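Local coordinates for putative oxidoreductase (Klebsiella pneumoniae subsp. pneumoniae MGH 78578, PDB 3E82), which probably acts as an NAD(P)-dependent oxidoreductase of the Gfo/Idh/MocA family, with its substrate not established, at residues D132-I136 / R240-H244; Q138-Q142 / Q292-Q296; S249-A255 / D276-I282. All coordinates share one frame. Residue numbers count along the deposited sequence, not the author numbering.

Contact 1: D132-I136 / R240-H244; sequences DYLGI and RFTVH
A helix lies on a beta sheet here, within the C-terminal alpha/beta part of a Gfo/Idh/MocA protein. D132-I136 belongs to helix 131-142. F241-H244 lies in strand 241-245; R240 precedes it. The helix and strand run nearly parallel, at 11°, with axes 10.1 Å apart. CA atoms pair D132 with R240 (7.6 Å) and I136 with F241 (7.6 Å). R240 and F241 both face K252, a classic beta bulge.

The apolar contact centres on F241 (chi1 m). I136 CG1 (chi1 m, chi2 m) meets F241 CB at 3.6 Å, and I136 CG2 meets V243 CG2 at 4.0 Å. Y133 CB (chi1 t) lies 4.2 Å from F241 CZ. Helix 176-192 also covers Y133 and F241.

The polar contact sits at the bulge. D132 (chi1 p) forms a salt bridge from OD2 to R240 NE, 3.3 Å. R240 also hydrogen-bonds S153 and Q187. One water joins D132 OD1 (2.7 Å) to R240 NH2 (3.0 Å); a second joins D132 OD2 (2.7 Å) to R240 NE (3.1 Å).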
# COMPACT_ATOMS: atom_id res chain seq x y z
N ASP B 132 -14.57 13.73 -0.77
CA ASP B 132 -13.19 13.29 -0.98
C ASP B 132 -12.93 12.82 -2.41
O ASP B 132 -11.96 13.24 -3.03
CB ASP B 132 -12.79 12.19 0.02
CG ASP B 132 -13.87 11.13 0.22
OD1 ASP B 132 -14.69 10.91 -0.70
OD2 ASP B 132 -13.88 10.52 1.30
N TYR B 133 -13.80 11.96 -2.93
CA TYR B 133 -13.64 11.47 -4.29
C TYR B 133 -13.74 12.59 -5.32
O TYR B 133 -12.89 12.70 -6.21
CB TYR B 133 -14.70 10.40 -4.59
CG TYR B 133 -14.74 9.97 -6.04
CD1 TYR B 133 -13.71 9.23 -6.60
CD2 TYR B 133 -15.84 10.28 -6.84
CE1 TYR B 133 -13.77 8.80 -7.93
CE2 TYR B 133 -15.92 9.85 -8.16
CZ TYR B 133 -14.88 9.11 -8.70
OH TYR B 133 -14.98 8.66 -10.00
N LEU B 134 -14.77 13.42 -5.22
CA LEU B 134 -14.93 14.53 -6.16
C LEU B 134 -13.71 15.44 -6.13
O LEU B 134 -13.25 15.90 -7.18
CB LEU B 134 -16.19 15.35 -5.84
CG LEU B 134 -17.52 14.67 -6.18
CD1 LEU B 134 -18.68 15.58 -5.78
CD2 LEU B 134 -17.56 14.36 -7.67
N GLY B 135 -13.19 15.69 -4.93
CA GLY B 135 -12.02 16.53 -4.80
C GLY B 135 -10.81 15.93 -5.51
O GLY B 135 -10.16 16.59 -6.30
N ILE B 136 -10.52 14.66 -5.22
CA ILE B 136 -9.41 13.96 -5.85
C ILE B 136 -9.56 13.92 -7.36
O ILE B 136 -8.59 14.14 -8.10
CB ILE B 136 -9.30 12.50 -5.33
CG1 ILE B 136 -8.81 12.50 -3.88
CG2 ILE B 136 -8.38 11.69 -6.23
CD1 ILE B 136 -7.53 13.28 -3.65
N ARG B 240 -7.44 8.99 3.46
CA ARG B 240 -8.54 8.50 2.65
C ARG B 240 -8.06 8.23 1.23
O ARG B 240 -8.38 7.19 0.65
CB ARG B 240 -9.66 9.54 2.61
CG ARG B 240 -10.81 9.17 1.68
CD ARG B 240 -11.52 7.90 2.14
NE ARG B 240 -12.55 7.50 1.18
CZ ARG B 240 -12.32 6.80 0.08
NH1 ARG B 240 -11.09 6.40 -0.22
NH2 ARG B 240 -13.33 6.50 -0.74
N PHE B 241 -7.32 9.18 0.67
CA PHE B 241 -6.77 9.10 -0.68
C PHE B 241 -5.34 9.63 -0.68
O PHE B 241 -5.02 10.59 0.01
CB PHE B 241 -7.57 9.96 -1.66
CG PHE B 241 -8.89 9.38 -2.08
CD1 PHE B 241 -8.95 8.28 -2.94
CD2 PHE B 241 -10.08 9.96 -1.65
CE1 PHE B 241 -10.18 7.77 -3.38
CE2 PHE B 241 -11.33 9.46 -2.08
CZ PHE B 241 -11.37 8.36 -2.94
N THR B 242 -4.50 8.99 -1.49
CA THR B 242 -3.11 9.39 -1.68
C THR B 242 -2.86 9.14 -3.16
O THR B 242 -2.96 8.01 -3.62
CB THR B 242 -2.13 8.52 -0.85
OG1 THR B 242 -2.37 8.74 0.55
CG2 THR B 242 -0.69 8.89 -1.18
N VAL B 243 -2.55 10.19 -3.91
CA VAL B 243 -2.32 10.06 -5.35
C VAL B 243 -1.04 10.75 -5.77
O VAL B 243 -0.85 11.93 -5.50
CB VAL B 243 -3.49 10.65 -6.16
CG1 VAL B 243 -3.29 10.38 -7.65
CG2 VAL B 243 -4.80 10.04 -5.68
N HIS B 244 -0.17 10.00 -6.45
CA HIS B 244 1.10 10.54 -6.92
C HIS B 244 1.16 10.53 -8.43
O HIS B 244 0.84 9.53 -9.08
CB HIS B 244 2.28 9.70 -6.38
CG HIS B 244 2.24 9.48 -4.90
ND1 HIS B 244 2.29 10.51 -3.99
CD2 HIS B 244 2.15 8.34 -4.18
CE1 HIS B 244 2.23 10.01 -2.77
NE2 HIS B 244 2.14 8.70 -2.85
O HOH W 1 -15.65 8.35 -0.84
O HOH W 2 -15.42 8.43 2.03

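Contact 2: Q138-Q142 / Q292-Q296; sequences QVIEQ and QATPQ
Helix 131-142 meets the loop that follows strand 289-292. Q138-Q142 forms the later part of the helix. The backbone hydrogen bond from Q142 N to Q138 O is 2.9 Å. Q292 keeps extended strand angles (-139/127). A293 to Q296 have polyproline-II-like angles, with phi from -53° to -86° and psi from 131° to 151°. CA of Q138 is 8.7 Å from CA of P295, and CA of V139 is 8.9 Å from CA of Q292, so long side chains must span the gap.

Q138 is t at chi1 and chi2, with chi3 at 58°. Q292 is also t, t, with chi3 at -51°. Both side chains are extended through chi2, and their amides meet end to end. Q292 NE2 donates to Q138 OE1 at 3.0 Å. Q138 OE1 is also 4.0 Å from P295 CD, beside the proline ring. V139, with chi1 t, brings CG2 to 3.9 Å from Q292 NE2, and it also touches L280 and I282 of the neighbouring strand. The CA-to-CB bond of Q142 points toward 292-296.

This is a surface contact at the edge of the layer where helix 131-142 packs on the mixed sheet; strand 289-292 is the outermost strand of that sheet within the chain.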
# COMPACT_ATOMS: atom_id res chain seq x y z
N GLN B 138 -11.13 16.00 -9.18
CA GLN B 138 -10.92 17.36 -9.64
C GLN B 138 -9.43 17.67 -9.82
O GLN B 138 -9.03 18.22 -10.84
CB GLN B 138 -11.54 18.35 -8.66
CG GLN B 138 -11.28 19.80 -8.99
CD GLN B 138 -11.81 20.75 -7.92
OE1 GLN B 138 -11.42 20.66 -6.74
NE2 GLN B 138 -12.69 21.65 -8.31
N VAL B 139 -8.62 17.33 -8.83
CA VAL B 139 -7.19 17.60 -8.92
C VAL B 139 -6.56 16.82 -10.08
O VAL B 139 -5.77 17.37 -10.84
CB VAL B 139 -6.46 17.24 -7.61
CG1 VAL B 139 -4.96 17.47 -7.77
CG2 VAL B 139 -7.01 18.10 -6.46
N ILE B 140 -6.93 15.55 -10.22
CA ILE B 140 -6.39 14.73 -11.30
C ILE B 140 -6.76 15.31 -12.67
O ILE B 140 -5.89 15.48 -13.54
CB ILE B 140 -6.94 13.28 -11.25
CG1 ILE B 140 -6.45 12.58 -9.97
CG2 ILE B 140 -6.50 12.51 -12.51
CD1 ILE B 140 -7.02 11.18 -9.76
N GLU B 141 -8.04 15.60 -12.87
CA GLU B 141 -8.53 16.14 -14.14
C GLU B 141 -7.97 17.52 -14.46
O GLU B 141 -7.87 17.89 -15.64
CB GLU B 141 -10.05 16.16 -14.14
CG GLU B 141 -10.66 14.81 -14.51
CD GLU B 141 -12.15 14.74 -14.28
OE1 GLU B 141 -12.83 15.79 -14.39
OE2 GLU B 141 -12.65 13.63 -13.99
N GLN B 142 -7.64 18.28 -13.42
CA GLN B 142 -7.06 19.62 -13.56
C GLN B 142 -5.70 19.51 -14.24
O GLN B 142 -5.20 20.48 -14.83
CB GLN B 142 -6.84 20.24 -12.18
CG GLN B 142 -7.92 21.18 -11.68
CD GLN B 142 -7.80 21.41 -10.17
OE1 GLN B 142 -6.73 21.20 -9.57
NE2 GLN B 142 -8.89 21.83 -9.55
N GLN B 292 -6.30 22.98 -1.09
CA GLN B 292 -7.29 23.30 -2.10
C GLN B 292 -8.63 22.89 -1.53
O GLN B 292 -8.79 21.74 -1.08
CB GLN B 292 -7.03 22.56 -3.41
CG GLN B 292 -8.05 22.90 -4.48
CD GLN B 292 -7.69 22.37 -5.85
OE1 GLN B 292 -6.58 22.58 -6.34
NE2 GLN B 292 -8.64 21.68 -6.49
N ALA B 293 -9.58 23.81 -1.52
CA ALA B 293 -10.91 23.54 -0.98
C ALA B 293 -11.50 22.29 -1.61
O ALA B 293 -11.43 22.09 -2.82
CB ALA B 293 -11.84 24.74 -1.20
N THR B 294 -12.07 21.43 -0.77
CA THR B 294 -12.70 20.20 -1.23
C THR B 294 -14.15 20.50 -1.60
O THR B 294 -14.87 21.14 -0.84
CB THR B 294 -12.69 19.11 -0.13
OG1 THR B 294 -11.34 18.88 0.30
CG2 THR B 294 -13.28 17.81 -0.67
N PRO B 295 -14.59 20.05 -2.78
CA PRO B 295 -15.96 20.29 -3.22
C PRO B 295 -16.98 19.59 -2.34
O PRO B 295 -16.69 18.55 -1.72
CB PRO B 295 -15.96 19.77 -4.66
CG PRO B 295 -14.92 18.69 -4.62
CD PRO B 295 -13.83 19.30 -3.80
N GLN B 296 -18.17 20.17 -2.25
CA GLN B 296 -19.24 19.60 -1.44
C GLN B 296 -19.63 18.27 -2.04
O GLN B 296 -19.62 18.10 -3.26
CB GLN B 296 -20.46 20.52 -1.42
CG GLN B 296 -21.57 20.07 -0.46
CD GLN B 296 -22.98 20.19 -1.06
OE1 GLN B 296 -23.28 21.13 -1.79
NE2 GLN B 296 -23.85 19.24 -0.73

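Contact 3: S249-A255 / D276-I282; sequences SVIKARA and DDDPLVI
This is an antiparallel strand pairing that continues into a salt-bridge network, near one edge of the mixed sheet in the C-terminal alpha/beta part. Strands 249-252 and 280-282 run at 157°, with axes 4.7 Å apart. I251 and V281 form a hydrogen-bonded pair: I251 N to V281 O and V281 N to I251 O are both 2.9 Å. V250 and I282 form the adjoining non-hydrogen-bonded pair, CA to CA 4.3 Å. CA-H...O contacts flank it, from V250 CA to V281 O (3.2 Å) and I282 CA to S249 O (3.3 Å).

V250 (chi1 p) and I282 (chi1 m) share one face, with V250 CG2 3.8 Å from I282 CG1. I251 and V281 share the other.

At the end of strand 249-252 and in the loops beyond, the charges gather. K252 (t, p, t, p) curls so that NZ forms salt bridges with D276 OD2 (2.9 Å) and D278 OD2 (3.0 Å) and donates a hydrogen bond to R254 O (2.7 Å). R254 NH2 forms salt bridges with D277 OD1 (2.6 Å) and D276 OD1 (3.0 Å). R254 N donates to D278 OD2 at 2.9 Å. D278 N donates to D276 OD1 at 3.1 Å, closing an Asx turn. A water joins R254 NE (2.5 Å), A255 O (2.5 Å) and D276 OD1 (2.9 Å).

D276 OD2 also accepts from S131. Strands 241-245 and 289-292 border the pair, and I136 of helix 131-142 covers V250 and L280.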
# COMPACT_ATOMS: atom_id res chain seq x y z
N SER B 249 1.73 15.48 -6.05
CA SER B 249 0.92 14.56 -5.26
C SER B 249 -0.23 15.30 -4.58
O SER B 249 -0.21 16.52 -4.44
CB SER B 249 1.77 13.90 -4.16
OG SER B 249 2.86 13.19 -4.69
N VAL B 250 -1.22 14.53 -4.14
CA VAL B 250 -2.35 15.09 -3.43
C VAL B 250 -2.84 14.08 -2.41
O VAL B 250 -2.96 12.88 -2.70
CB VAL B 250 -3.51 15.47 -4.40
CG1 VAL B 250 -4.04 14.23 -5.10
CG2 VAL B 250 -4.63 16.16 -3.62
N ILE B 251 -3.08 14.56 -1.20
CA ILE B 251 -3.57 13.71 -0.14
C ILE B 251 -4.86 14.29 0.40
O ILE B 251 -4.98 15.50 0.57
CB ILE B 251 -2.56 13.62 1.05
CG1 ILE B 251 -1.31 12.82 0.64
CG2 ILE B 251 -3.21 12.94 2.23
CD1 ILE B 251 -0.43 13.52 -0.38
N LYS B 252 -5.84 13.42 0.62
CA LYS B 252 -7.11 13.82 1.22
C LYS B 252 -7.10 12.99 2.49
O LYS B 252 -7.27 11.77 2.46
CB LYS B 252 -8.31 13.44 0.34
CG LYS B 252 -9.67 13.82 0.97
CD LYS B 252 -9.78 15.33 1.22
CE LYS B 252 -11.19 15.75 1.67
NZ LYS B 252 -11.60 15.11 2.97
N ALA B 253 -6.87 13.65 3.61
CA ALA B 253 -6.79 12.97 4.89
C ALA B 253 -8.07 12.30 5.37
O ALA B 253 -8.09 11.08 5.60
CB ALA B 253 -6.31 13.97 5.95
N ARG B 254 -9.12 13.09 5.51
CA ARG B 254 -10.41 12.63 6.03
C ARG B 254 -11.43 12.18 4.98
O ARG B 254 -11.40 12.60 3.83
CB ARG B 254 -10.99 13.76 6.90
CG ARG B 254 -12.19 13.37 7.75
CD ARG B 254 -12.72 14.56 8.55
NE ARG B 254 -13.03 15.68 7.67
CZ ARG B 254 -13.40 16.90 8.07
NH1 ARG B 254 -13.51 17.17 9.36
NH2 ARG B 254 -13.64 17.84 7.17
N ALA B 255 -12.35 11.31 5.40
CA ALA B 255 -13.38 10.80 4.51
C ALA B 255 -14.62 11.69 4.48
O ALA B 255 -14.84 12.51 5.37
CB ALA B 255 -13.78 9.39 4.93
N ASP B 276 -17.34 19.63 3.42
CA ASP B 276 -16.09 19.01 3.81
C ASP B 276 -15.02 20.08 3.98
O ASP B 276 -14.44 20.55 3.00
CB ASP B 276 -15.66 18.00 2.75
CG ASP B 276 -14.57 17.07 3.24
OD1 ASP B 276 -13.90 17.40 4.25
OD2 ASP B 276 -14.38 16.00 2.61
N ASP B 277 -14.74 20.46 5.23
CA ASP B 277 -13.74 21.48 5.49
C ASP B 277 -12.33 20.92 5.68
O ASP B 277 -11.45 21.58 6.24
CB ASP B 277 -14.16 22.32 6.71
CG ASP B 277 -14.20 21.51 7.98
OD1 ASP B 277 -14.15 20.27 7.91
OD2 ASP B 277 -14.30 22.13 9.07
N ASP B 278 -12.12 19.68 5.22
CA ASP B 278 -10.81 19.05 5.28
C ASP B 278 -10.32 19.24 3.85
O ASP B 278 -10.82 18.60 2.92
CB ASP B 278 -10.91 17.56 5.61
CG ASP B 278 -9.56 16.85 5.57
OD1 ASP B 278 -8.67 17.23 6.36
OD2 ASP B 278 -9.39 15.92 4.75
N PRO B 279 -9.34 20.12 3.66
CA PRO B 279 -8.83 20.37 2.31
C PRO B 279 -7.95 19.32 1.69
O PRO B 279 -7.43 18.43 2.36
CB PRO B 279 -8.09 21.69 2.49
CG PRO B 279 -7.45 21.49 3.82
CD PRO B 279 -8.57 20.89 4.65
N LEU B 280 -7.81 19.43 0.38
CA LEU B 280 -6.95 18.56 -0.38
C LEU B 280 -5.58 19.19 -0.16
O LEU B 280 -5.44 20.41 -0.23
CB LEU B 280 -7.33 18.62 -1.85
CG LEU B 280 -8.72 18.09 -2.23
CD1 LEU B 280 -9.32 18.93 -3.35
CD2 LEU B 280 -8.62 16.62 -2.64
N VAL B 281 -4.58 18.37 0.17
CA VAL B 281 -3.22 18.89 0.36
C VAL B 281 -2.40 18.47 -0.86
O VAL B 281 -2.19 17.27 -1.11
CB VAL B 281 -2.59 18.33 1.67
CG1 VAL B 281 -1.19 18.86 1.84
CG2 VAL B 281 -3.45 18.72 2.87
N ILE B 282 -1.97 19.46 -1.63
CA ILE B 282 -1.22 19.21 -2.86
C ILE B 282 0.27 19.56 -2.76
O ILE B 282 0.63 20.63 -2.26
CB ILE B 282 -1.82 20.02 -4.03
CG1 ILE B 282 -3.29 19.66 -4.21
CG2 ILE B 282 -1.02 19.77 -5.30
CD1 ILE B 282 -4.02 20.54 -5.23
O HOH W 3 -13.84 14.82 5.46

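Overall arrangement
The three contacts lie on the same side of the chain's centre. Contacts 1 and 3 have centres 7 Å apart; contact 2 is 9 Å from each. Contacts 1 and 2 share helix 131-142, and P295 CD packs on G135 CA at 3.5 Å. Contacts 1 and 3 share the mixed sheet through neighbouring strands: V243 O is 3.0 Å from V250 N, a probable hydrogen bond. Contacts 2 and 3 meet where strand 289-292 pairs with 280-284, with Q292 N 2.8 Å from L280 O, and in the loops beside it, with T294 OG1 2.7 Å from D278 O, both probable hydrogen bonds. At S249 and H244 the sheet also touches the second subunit.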